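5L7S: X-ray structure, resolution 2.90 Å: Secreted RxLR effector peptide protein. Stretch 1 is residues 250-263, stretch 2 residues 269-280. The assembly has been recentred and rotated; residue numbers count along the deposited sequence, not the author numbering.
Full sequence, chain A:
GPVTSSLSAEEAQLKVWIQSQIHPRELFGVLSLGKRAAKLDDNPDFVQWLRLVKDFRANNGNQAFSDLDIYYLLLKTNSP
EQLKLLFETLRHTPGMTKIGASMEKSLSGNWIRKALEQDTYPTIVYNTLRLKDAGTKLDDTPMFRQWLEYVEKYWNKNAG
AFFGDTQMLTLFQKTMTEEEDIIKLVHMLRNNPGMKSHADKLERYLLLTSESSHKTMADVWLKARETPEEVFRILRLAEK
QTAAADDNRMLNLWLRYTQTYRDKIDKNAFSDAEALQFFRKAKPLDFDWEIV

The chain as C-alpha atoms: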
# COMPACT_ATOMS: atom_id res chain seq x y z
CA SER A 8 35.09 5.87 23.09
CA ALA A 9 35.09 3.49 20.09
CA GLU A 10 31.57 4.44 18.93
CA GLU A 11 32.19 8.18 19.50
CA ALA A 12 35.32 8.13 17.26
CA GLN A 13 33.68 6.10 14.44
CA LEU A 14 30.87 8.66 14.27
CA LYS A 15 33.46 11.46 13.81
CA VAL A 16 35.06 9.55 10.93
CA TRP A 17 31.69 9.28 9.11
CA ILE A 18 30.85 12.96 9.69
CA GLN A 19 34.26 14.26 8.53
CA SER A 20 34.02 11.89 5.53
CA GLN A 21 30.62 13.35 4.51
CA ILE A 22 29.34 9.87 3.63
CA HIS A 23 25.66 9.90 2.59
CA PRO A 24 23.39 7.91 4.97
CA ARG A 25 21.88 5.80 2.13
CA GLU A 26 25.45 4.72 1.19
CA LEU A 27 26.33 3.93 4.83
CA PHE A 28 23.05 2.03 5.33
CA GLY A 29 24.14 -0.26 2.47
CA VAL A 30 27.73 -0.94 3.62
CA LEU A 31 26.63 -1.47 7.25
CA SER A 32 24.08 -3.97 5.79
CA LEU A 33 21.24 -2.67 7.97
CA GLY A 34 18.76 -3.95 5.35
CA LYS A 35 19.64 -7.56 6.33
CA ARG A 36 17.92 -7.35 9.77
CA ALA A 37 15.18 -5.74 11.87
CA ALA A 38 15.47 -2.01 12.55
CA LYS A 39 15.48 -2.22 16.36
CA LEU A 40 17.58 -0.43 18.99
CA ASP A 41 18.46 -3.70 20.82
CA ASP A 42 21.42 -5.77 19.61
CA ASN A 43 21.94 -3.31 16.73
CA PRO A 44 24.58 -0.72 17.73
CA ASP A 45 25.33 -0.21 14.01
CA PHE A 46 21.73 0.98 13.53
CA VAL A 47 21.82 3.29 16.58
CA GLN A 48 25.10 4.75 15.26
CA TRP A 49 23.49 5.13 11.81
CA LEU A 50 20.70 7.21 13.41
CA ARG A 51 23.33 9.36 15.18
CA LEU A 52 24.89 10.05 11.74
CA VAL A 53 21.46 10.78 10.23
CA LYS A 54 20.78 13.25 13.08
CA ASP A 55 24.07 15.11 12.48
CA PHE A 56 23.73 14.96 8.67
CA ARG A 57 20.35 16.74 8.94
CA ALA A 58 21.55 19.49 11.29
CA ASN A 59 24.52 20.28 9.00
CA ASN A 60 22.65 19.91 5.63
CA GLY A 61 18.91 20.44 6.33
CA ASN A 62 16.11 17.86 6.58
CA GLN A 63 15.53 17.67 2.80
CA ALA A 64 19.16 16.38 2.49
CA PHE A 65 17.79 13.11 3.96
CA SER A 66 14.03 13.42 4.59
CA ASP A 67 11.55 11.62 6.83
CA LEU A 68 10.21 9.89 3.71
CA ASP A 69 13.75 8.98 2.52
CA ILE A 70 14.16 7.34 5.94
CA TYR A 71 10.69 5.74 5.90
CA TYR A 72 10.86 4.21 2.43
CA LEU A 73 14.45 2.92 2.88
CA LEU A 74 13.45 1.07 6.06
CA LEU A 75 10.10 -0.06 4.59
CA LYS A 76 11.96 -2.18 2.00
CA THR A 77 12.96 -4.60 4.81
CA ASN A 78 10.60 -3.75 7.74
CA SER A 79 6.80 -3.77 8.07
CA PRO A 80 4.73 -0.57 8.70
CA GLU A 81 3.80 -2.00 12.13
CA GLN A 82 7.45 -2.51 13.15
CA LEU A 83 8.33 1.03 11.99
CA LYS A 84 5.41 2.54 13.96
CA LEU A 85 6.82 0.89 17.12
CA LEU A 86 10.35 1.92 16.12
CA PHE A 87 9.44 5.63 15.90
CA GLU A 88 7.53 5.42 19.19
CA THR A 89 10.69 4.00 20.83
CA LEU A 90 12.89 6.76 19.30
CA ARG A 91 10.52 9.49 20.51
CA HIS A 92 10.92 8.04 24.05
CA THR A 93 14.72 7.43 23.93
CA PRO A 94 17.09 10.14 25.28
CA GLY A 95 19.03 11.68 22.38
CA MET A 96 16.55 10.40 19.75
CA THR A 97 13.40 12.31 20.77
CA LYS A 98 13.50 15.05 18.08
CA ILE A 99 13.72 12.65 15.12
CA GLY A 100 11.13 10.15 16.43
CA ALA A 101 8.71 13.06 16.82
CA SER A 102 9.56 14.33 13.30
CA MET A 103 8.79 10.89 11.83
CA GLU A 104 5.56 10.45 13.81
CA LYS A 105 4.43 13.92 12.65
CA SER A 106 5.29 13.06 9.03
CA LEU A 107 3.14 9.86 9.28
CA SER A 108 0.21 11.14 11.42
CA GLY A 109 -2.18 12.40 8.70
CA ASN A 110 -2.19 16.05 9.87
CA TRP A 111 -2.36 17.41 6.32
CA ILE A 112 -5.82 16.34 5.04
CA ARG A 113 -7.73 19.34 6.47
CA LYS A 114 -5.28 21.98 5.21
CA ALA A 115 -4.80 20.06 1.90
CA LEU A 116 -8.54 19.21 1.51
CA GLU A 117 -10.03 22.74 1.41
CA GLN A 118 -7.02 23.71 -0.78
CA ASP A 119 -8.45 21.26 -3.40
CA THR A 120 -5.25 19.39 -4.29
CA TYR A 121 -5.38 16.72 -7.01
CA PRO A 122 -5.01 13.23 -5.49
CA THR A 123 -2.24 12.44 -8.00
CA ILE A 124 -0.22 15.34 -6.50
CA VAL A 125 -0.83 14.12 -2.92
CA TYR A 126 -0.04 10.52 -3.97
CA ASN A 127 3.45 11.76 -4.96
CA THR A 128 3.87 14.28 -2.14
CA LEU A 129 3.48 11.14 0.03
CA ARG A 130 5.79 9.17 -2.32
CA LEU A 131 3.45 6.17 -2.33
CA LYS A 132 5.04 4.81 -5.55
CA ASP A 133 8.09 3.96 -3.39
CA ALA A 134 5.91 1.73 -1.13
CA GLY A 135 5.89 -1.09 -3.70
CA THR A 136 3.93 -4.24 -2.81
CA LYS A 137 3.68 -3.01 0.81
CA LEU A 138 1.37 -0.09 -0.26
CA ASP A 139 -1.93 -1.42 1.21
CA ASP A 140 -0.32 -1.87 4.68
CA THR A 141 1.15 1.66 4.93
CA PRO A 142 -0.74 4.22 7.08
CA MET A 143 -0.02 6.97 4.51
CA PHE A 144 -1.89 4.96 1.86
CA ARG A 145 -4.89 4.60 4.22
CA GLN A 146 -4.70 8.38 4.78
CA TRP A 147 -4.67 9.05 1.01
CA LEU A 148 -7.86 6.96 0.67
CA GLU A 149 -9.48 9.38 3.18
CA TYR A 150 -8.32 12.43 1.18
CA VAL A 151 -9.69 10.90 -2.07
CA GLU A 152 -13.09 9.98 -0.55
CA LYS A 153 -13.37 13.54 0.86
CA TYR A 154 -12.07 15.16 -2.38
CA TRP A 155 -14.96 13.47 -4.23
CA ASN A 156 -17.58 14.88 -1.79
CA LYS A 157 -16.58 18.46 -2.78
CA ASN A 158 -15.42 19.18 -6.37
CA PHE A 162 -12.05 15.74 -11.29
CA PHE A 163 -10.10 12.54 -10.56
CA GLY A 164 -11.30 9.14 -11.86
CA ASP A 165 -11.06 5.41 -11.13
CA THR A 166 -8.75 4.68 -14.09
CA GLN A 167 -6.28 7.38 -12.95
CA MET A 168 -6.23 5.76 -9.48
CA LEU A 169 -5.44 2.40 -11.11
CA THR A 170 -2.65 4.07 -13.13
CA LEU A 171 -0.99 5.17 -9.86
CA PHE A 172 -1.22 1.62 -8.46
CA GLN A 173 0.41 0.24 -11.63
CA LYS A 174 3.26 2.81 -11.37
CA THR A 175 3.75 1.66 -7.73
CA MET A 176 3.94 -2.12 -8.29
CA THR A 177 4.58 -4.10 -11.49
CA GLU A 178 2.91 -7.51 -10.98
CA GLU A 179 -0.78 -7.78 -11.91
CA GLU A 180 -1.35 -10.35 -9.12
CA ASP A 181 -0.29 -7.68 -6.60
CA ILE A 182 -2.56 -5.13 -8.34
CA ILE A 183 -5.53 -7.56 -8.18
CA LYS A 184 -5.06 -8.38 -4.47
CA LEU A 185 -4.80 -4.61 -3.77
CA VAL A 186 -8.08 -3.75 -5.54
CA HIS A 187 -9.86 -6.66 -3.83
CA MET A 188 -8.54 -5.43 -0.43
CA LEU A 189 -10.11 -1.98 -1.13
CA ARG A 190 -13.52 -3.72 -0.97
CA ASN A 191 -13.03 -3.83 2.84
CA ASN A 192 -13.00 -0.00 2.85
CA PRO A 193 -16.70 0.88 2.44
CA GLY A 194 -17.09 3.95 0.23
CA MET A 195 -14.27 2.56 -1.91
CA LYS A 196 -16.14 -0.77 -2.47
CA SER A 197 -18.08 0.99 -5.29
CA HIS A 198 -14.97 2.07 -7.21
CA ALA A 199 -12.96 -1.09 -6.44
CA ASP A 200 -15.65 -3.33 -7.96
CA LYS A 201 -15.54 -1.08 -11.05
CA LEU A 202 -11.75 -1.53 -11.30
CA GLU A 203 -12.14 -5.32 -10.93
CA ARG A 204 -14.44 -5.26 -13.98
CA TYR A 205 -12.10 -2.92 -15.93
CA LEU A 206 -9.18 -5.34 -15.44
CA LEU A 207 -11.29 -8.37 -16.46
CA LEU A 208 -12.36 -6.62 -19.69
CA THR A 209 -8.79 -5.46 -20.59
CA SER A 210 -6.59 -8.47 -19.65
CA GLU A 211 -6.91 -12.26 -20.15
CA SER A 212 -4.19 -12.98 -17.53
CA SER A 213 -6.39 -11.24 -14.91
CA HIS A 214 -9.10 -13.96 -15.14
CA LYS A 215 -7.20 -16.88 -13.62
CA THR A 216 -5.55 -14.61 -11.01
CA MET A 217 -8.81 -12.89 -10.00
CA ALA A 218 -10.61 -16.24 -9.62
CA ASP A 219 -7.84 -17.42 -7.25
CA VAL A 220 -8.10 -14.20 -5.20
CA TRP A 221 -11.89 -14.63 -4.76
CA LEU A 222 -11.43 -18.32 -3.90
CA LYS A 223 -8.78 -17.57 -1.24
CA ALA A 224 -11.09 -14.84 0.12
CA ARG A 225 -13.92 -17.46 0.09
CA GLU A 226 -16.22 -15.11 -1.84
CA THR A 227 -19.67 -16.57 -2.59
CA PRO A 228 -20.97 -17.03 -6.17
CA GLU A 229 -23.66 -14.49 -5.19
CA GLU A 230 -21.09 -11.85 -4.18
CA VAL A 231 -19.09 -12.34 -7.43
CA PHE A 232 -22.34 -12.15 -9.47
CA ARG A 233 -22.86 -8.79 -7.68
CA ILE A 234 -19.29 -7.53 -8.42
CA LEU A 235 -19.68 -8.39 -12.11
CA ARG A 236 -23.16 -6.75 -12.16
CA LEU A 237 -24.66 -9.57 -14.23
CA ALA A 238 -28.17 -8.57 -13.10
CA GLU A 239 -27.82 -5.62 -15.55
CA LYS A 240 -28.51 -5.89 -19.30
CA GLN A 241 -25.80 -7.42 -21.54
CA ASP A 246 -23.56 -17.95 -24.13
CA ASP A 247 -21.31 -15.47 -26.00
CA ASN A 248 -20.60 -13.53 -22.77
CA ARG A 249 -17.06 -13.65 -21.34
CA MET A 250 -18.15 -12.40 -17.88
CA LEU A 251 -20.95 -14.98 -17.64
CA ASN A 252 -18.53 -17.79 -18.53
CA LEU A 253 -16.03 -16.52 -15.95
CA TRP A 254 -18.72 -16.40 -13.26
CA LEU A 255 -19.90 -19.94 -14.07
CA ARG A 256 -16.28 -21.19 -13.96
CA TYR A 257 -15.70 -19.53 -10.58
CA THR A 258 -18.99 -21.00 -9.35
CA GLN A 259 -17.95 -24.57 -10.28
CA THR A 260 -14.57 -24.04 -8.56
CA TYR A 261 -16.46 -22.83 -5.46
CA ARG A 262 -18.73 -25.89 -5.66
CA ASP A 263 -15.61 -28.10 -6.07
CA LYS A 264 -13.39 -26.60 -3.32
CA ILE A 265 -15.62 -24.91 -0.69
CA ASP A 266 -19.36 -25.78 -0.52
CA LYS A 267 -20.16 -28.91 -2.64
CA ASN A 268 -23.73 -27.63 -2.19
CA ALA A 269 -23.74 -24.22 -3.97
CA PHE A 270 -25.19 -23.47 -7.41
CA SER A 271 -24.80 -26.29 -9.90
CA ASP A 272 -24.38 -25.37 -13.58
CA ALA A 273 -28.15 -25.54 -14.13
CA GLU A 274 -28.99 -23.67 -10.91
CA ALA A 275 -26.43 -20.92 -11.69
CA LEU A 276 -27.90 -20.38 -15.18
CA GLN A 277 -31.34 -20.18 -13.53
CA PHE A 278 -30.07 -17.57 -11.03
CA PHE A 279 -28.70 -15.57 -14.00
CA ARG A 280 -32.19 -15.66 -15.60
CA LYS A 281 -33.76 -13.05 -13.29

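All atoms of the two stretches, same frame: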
# COMPACT_ATOMS: atom_id res chain seq x y z
N MET A 250 -17.91 -12.56 -19.33
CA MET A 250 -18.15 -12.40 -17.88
C MET A 250 -19.04 -13.51 -17.32
O MET A 250 -18.79 -14.00 -16.22
CB MET A 250 -18.78 -11.04 -17.57
CG MET A 250 -17.93 -9.82 -17.91
SD MET A 250 -16.36 -9.70 -17.02
CE MET A 250 -15.21 -10.37 -18.22
N LEU A 251 -20.07 -13.89 -18.06
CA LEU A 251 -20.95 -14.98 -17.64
C LEU A 251 -20.18 -16.29 -17.53
O LEU A 251 -20.32 -17.00 -16.54
CB LEU A 251 -22.12 -15.16 -18.61
CG LEU A 251 -23.17 -16.23 -18.28
CD1 LEU A 251 -23.79 -16.00 -16.91
CD2 LEU A 251 -24.25 -16.26 -19.35
N ASN A 252 -19.36 -16.59 -18.54
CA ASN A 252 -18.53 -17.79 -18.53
C ASN A 252 -17.62 -17.80 -17.30
O ASN A 252 -17.59 -18.78 -16.55
CB ASN A 252 -17.70 -17.90 -19.82
CG ASN A 252 -17.16 -19.31 -20.06
OD1 ASN A 252 -17.71 -20.07 -20.86
ND2 ASN A 252 -16.09 -19.67 -19.35
N LEU A 253 -16.91 -16.70 -17.10
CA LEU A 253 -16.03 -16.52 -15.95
C LEU A 253 -16.73 -16.76 -14.63
O LEU A 253 -16.20 -17.46 -13.76
CB LEU A 253 -15.42 -15.11 -15.97
CG LEU A 253 -14.60 -14.64 -14.76
CD1 LEU A 253 -13.54 -15.65 -14.33
CD2 LEU A 253 -13.98 -13.30 -15.12
N TRP A 254 -17.93 -16.20 -14.48
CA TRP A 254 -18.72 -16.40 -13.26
C TRP A 254 -19.09 -17.87 -13.05
O TRP A 254 -18.96 -18.40 -11.95
CB TRP A 254 -20.00 -15.55 -13.25
CG TRP A 254 -20.82 -15.83 -12.04
CD1 TRP A 254 -20.46 -15.61 -10.75
CD2 TRP A 254 -22.12 -16.43 -12.00
NE1 TRP A 254 -21.45 -16.03 -9.90
CE2 TRP A 254 -22.48 -16.54 -10.64
CE3 TRP A 254 -23.01 -16.89 -12.98
CZ2 TRP A 254 -23.71 -17.07 -10.24
CZ3 TRP A 254 -24.23 -17.43 -12.58
CH2 TRP A 254 -24.57 -17.51 -11.21
N LEU A 255 -19.55 -18.52 -14.12
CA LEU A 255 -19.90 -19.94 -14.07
C LEU A 255 -18.70 -20.82 -13.73
O LEU A 255 -18.84 -21.79 -12.99
CB LEU A 255 -20.52 -20.38 -15.40
CG LEU A 255 -21.89 -19.76 -15.72
CD1 LEU A 255 -22.25 -19.91 -17.19
CD2 LEU A 255 -22.97 -20.37 -14.84
N ARG A 256 -17.53 -20.47 -14.27
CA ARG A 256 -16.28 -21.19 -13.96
C ARG A 256 -15.84 -20.99 -12.52
O ARG A 256 -15.41 -21.95 -11.87
CB ARG A 256 -15.14 -20.78 -14.91
CG ARG A 256 -15.31 -21.24 -16.35
CD ARG A 256 -15.40 -22.76 -16.49
NE ARG A 256 -15.33 -23.20 -17.88
CZ ARG A 256 -15.66 -24.42 -18.32
NH1 ARG A 256 -16.10 -25.36 -17.49
NH2 ARG A 256 -15.55 -24.69 -19.62
N TYR A 257 -15.95 -19.77 -12.01
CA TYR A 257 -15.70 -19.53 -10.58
C TYR A 257 -16.67 -20.35 -9.73
O TYR A 257 -16.25 -21.00 -8.78
CB TYR A 257 -15.82 -18.06 -10.20
CG TYR A 257 -15.57 -17.87 -8.72
CD1 TYR A 257 -14.27 -17.93 -8.20
CD2 TYR A 257 -16.62 -17.69 -7.82
CE1 TYR A 257 -14.03 -17.80 -6.85
CE2 TYR A 257 -16.39 -17.55 -6.46
CZ TYR A 257 -15.09 -17.61 -5.98
OH TYR A 257 -14.84 -17.48 -4.64
N THR A 258 -17.95 -20.30 -10.09
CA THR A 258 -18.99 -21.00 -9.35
C THR A 258 -18.73 -22.51 -9.24
O THR A 258 -18.95 -23.09 -8.18
CB THR A 258 -20.39 -20.75 -9.96
OG1 THR A 258 -20.65 -19.34 -10.01
CG2 THR A 258 -21.48 -21.43 -9.14
N GLN A 259 -18.26 -23.13 -10.32
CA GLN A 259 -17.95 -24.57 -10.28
C GLN A 259 -16.71 -24.86 -9.43
O GLN A 259 -16.66 -25.90 -8.75
CB GLN A 259 -17.85 -25.19 -11.69
CG GLN A 259 -16.53 -25.05 -12.43
CD GLN A 259 -16.51 -25.86 -13.72
OE1 GLN A 259 -17.03 -25.43 -14.74
NE2 GLN A 259 -15.91 -27.04 -13.66
N THR A 260 -15.73 -23.96 -9.45
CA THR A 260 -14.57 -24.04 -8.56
C THR A 260 -15.02 -23.96 -7.10
O THR A 260 -14.59 -24.76 -6.27
CB THR A 260 -13.55 -22.91 -8.82
OG1 THR A 260 -13.26 -22.82 -10.22
CG2 THR A 260 -12.25 -23.15 -8.06
N TYR A 261 -15.89 -23.00 -6.80
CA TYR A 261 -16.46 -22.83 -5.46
C TYR A 261 -17.17 -24.11 -5.01
O TYR A 261 -16.90 -24.62 -3.92
CB TYR A 261 -17.44 -21.65 -5.45
CG TYR A 261 -17.88 -21.20 -4.07
CD1 TYR A 261 -17.14 -20.25 -3.36
CD2 TYR A 261 -19.04 -21.70 -3.49
CE1 TYR A 261 -17.54 -19.83 -2.10
CE2 TYR A 261 -19.45 -21.27 -2.23
CZ TYR A 261 -18.70 -20.34 -1.54
OH TYR A 261 -19.11 -19.93 -0.29
N ARG A 262 -18.04 -24.62 -5.87
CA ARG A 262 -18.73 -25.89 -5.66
C ARG A 262 -17.73 -27.04 -5.44
O ARG A 262 -17.96 -27.90 -4.60
CB ARG A 262 -19.64 -26.20 -6.85
CG ARG A 262 -20.49 -27.46 -6.72
CD ARG A 262 -21.41 -27.61 -7.92
NE ARG A 262 -22.38 -28.69 -7.76
CZ ARG A 262 -23.47 -28.65 -6.99
NH1 ARG A 262 -23.77 -27.58 -6.26
NH2 ARG A 262 -24.27 -29.71 -6.94
N ASP A 263 -16.64 -27.06 -6.20
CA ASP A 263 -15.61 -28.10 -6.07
C ASP A 263 -14.81 -28.01 -4.77
O ASP A 263 -14.60 -29.02 -4.10
CB ASP A 263 -14.66 -28.08 -7.27
CG ASP A 263 -13.75 -29.31 -7.33
OD1 ASP A 263 -14.28 -30.44 -7.26
OD2 ASP A 263 -12.52 -29.15 -7.46
N ALA A 269 -23.43 -25.56 -3.47
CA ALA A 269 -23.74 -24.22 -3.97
C ALA A 269 -24.50 -24.39 -5.28
O ALA A 269 -25.04 -25.47 -5.54
CB ALA A 269 -22.45 -23.44 -4.17
N PHE A 270 -24.56 -23.35 -6.10
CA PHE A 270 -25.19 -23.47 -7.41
C PHE A 270 -24.47 -24.52 -8.25
O PHE A 270 -23.24 -24.51 -8.36
CB PHE A 270 -25.19 -22.14 -8.18
CG PHE A 270 -26.03 -21.04 -7.55
CD1 PHE A 270 -27.21 -21.32 -6.87
CD2 PHE A 270 -25.64 -19.71 -7.69
CE1 PHE A 270 -27.97 -20.30 -6.31
CE2 PHE A 270 -26.40 -18.69 -7.14
CZ PHE A 270 -27.56 -18.98 -6.45
N SER A 271 -25.24 -25.46 -8.79
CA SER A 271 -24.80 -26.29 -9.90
C SER A 271 -24.84 -25.46 -11.18
O SER A 271 -25.32 -24.31 -11.18
CB SER A 271 -25.69 -27.52 -10.04
OG SER A 271 -27.00 -27.17 -10.47
N ASP A 272 -24.35 -26.03 -12.27
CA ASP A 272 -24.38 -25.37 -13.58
C ASP A 272 -25.79 -24.91 -13.93
O ASP A 272 -26.01 -23.73 -14.24
CB ASP A 272 -23.83 -26.30 -14.67
CG ASP A 272 -22.33 -26.53 -14.56
OD1 ASP A 272 -21.57 -25.55 -14.71
OD2 ASP A 272 -21.92 -27.69 -14.34
N ALA A 273 -26.75 -25.83 -13.83
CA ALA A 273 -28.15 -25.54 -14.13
C ALA A 273 -28.72 -24.45 -13.22
O ALA A 273 -29.31 -23.49 -13.70
CB ALA A 273 -28.99 -26.80 -14.02
N GLU A 274 -28.51 -24.62 -11.92
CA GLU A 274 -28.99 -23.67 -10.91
C GLU A 274 -28.41 -22.26 -11.11
O GLU A 274 -29.13 -21.27 -11.00
CB GLU A 274 -28.65 -24.16 -9.50
CG GLU A 274 -29.41 -25.41 -9.07
CD GLU A 274 -28.94 -25.98 -7.74
OE1 GLU A 274 -27.74 -25.85 -7.39
OE2 GLU A 274 -29.78 -26.59 -7.03
N ALA A 275 -27.11 -22.19 -11.41
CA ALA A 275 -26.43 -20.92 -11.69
C ALA A 275 -27.05 -20.20 -12.89
O ALA A 275 -27.36 -19.01 -12.81
CB ALA A 275 -24.95 -21.16 -11.93
N LEU A 276 -27.23 -20.92 -14.00
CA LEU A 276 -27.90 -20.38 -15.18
C LEU A 276 -29.31 -19.87 -14.87
O LEU A 276 -29.75 -18.86 -15.43
CB LEU A 276 -27.98 -21.43 -16.29
CG LEU A 276 -26.66 -21.79 -16.98
CD1 LEU A 276 -26.85 -23.04 -17.83
CD2 LEU A 276 -26.15 -20.63 -17.82
N GLN A 277 -30.01 -20.59 -13.99
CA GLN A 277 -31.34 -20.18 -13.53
C GLN A 277 -31.26 -18.86 -12.76
O GLN A 277 -32.00 -17.92 -13.06
CB GLN A 277 -31.99 -21.28 -12.66
CG GLN A 277 -33.52 -21.23 -12.60
CD GLN A 277 -34.18 -21.47 -13.96
OE1 GLN A 277 -33.59 -22.07 -14.86
NE2 GLN A 277 -35.41 -20.98 -14.11
N PHE A 278 -30.35 -18.80 -11.79
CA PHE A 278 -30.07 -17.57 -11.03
C PHE A 278 -29.81 -16.38 -11.96
O PHE A 278 -30.35 -15.29 -11.74
CB PHE A 278 -28.89 -17.77 -10.08
CG PHE A 278 -28.65 -16.61 -9.15
CD1 PHE A 278 -27.84 -15.54 -9.54
CD2 PHE A 278 -29.22 -16.58 -7.89
CE1 PHE A 278 -27.62 -14.47 -8.68
CE2 PHE A 278 -29.00 -15.52 -7.03
CZ PHE A 278 -28.20 -14.46 -7.43
N PHE A 279 -29.00 -16.60 -12.99
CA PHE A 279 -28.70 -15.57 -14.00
C PHE A 279 -29.97 -15.09 -14.72
O PHE A 279 -30.11 -13.89 -14.97
CB PHE A 279 -27.66 -16.09 -15.00
CG PHE A 279 -27.35 -15.12 -16.11
CD1 PHE A 279 -26.82 -13.86 -15.83
CD2 PHE A 279 -27.58 -15.45 -17.44
CE1 PHE A 279 -26.53 -12.96 -16.84
CE2 PHE A 279 -27.30 -14.55 -18.46
CZ PHE A 279 -26.77 -13.30 -18.16
N ARG A 280 -30.88 -16.01 -15.04
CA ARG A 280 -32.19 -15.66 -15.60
C ARG A 280 -33.12 -15.07 -14.53
O ARG A 280 -33.89 -15.79 -13.88
CB ARG A 280 -32.84 -16.88 -16.26
CG ARG A 280 -32.08 -17.42 -17.46
CD ARG A 280 -32.67 -18.72 -17.97
NE ARG A 280 -34.03 -18.55 -18.49
CZ ARG A 280 -35.18 -18.72 -17.82
NH1 ARG A 280 -35.20 -19.08 -16.53
NH2 ARG A 280 -36.34 -18.51 -18.44

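The most unusual feature of this contact is a near miss: Arg-262 NH1 lies 2.6 Å from Ala-269 O, yet the angle is too poor for a hydrogen bond, and no hydrogen bond joins the two stretches at all. The guanidinium instead lies with one face over Ser-271 N, while Arg-262 NH1 and Glu-274 OE1, 4.5 Å apart, attract only as opposite charges. Glu-274 is already engaged: its OE1 accepts from Ser-271 N at 2.9 Å, and Ser-271 OG in turn caps the second helix by accepting from Glu-274 N at 3.3 Å.

Packing is otherwise apolar. Helices 250-263 and 272-279 run roughly antiparallel, at 137°, with axes 10.4 Å apart at closest approach. Ala-275 suits the middle, because its small side chain leaves room for large neighbours: its CB meets Leu-255 CD2 at 3.6 Å and Trp-254 CH2 at 3.7 Å. The broad indole of Trp-254 also reaches Phe-270 and Phe-278. At one end, Leu-251 CD1 sits 3.7 Å from the centroid of the Phe-279 ring, over its face, a CH-pi contact in which a methyl meets the pi cloud. Toward the other end, Thr-258 turns its methyl CG2 to Phe-270 CB (3.9 Å), while its OG1 is satisfied within its own helix by Trp-254 O (2.7 Å).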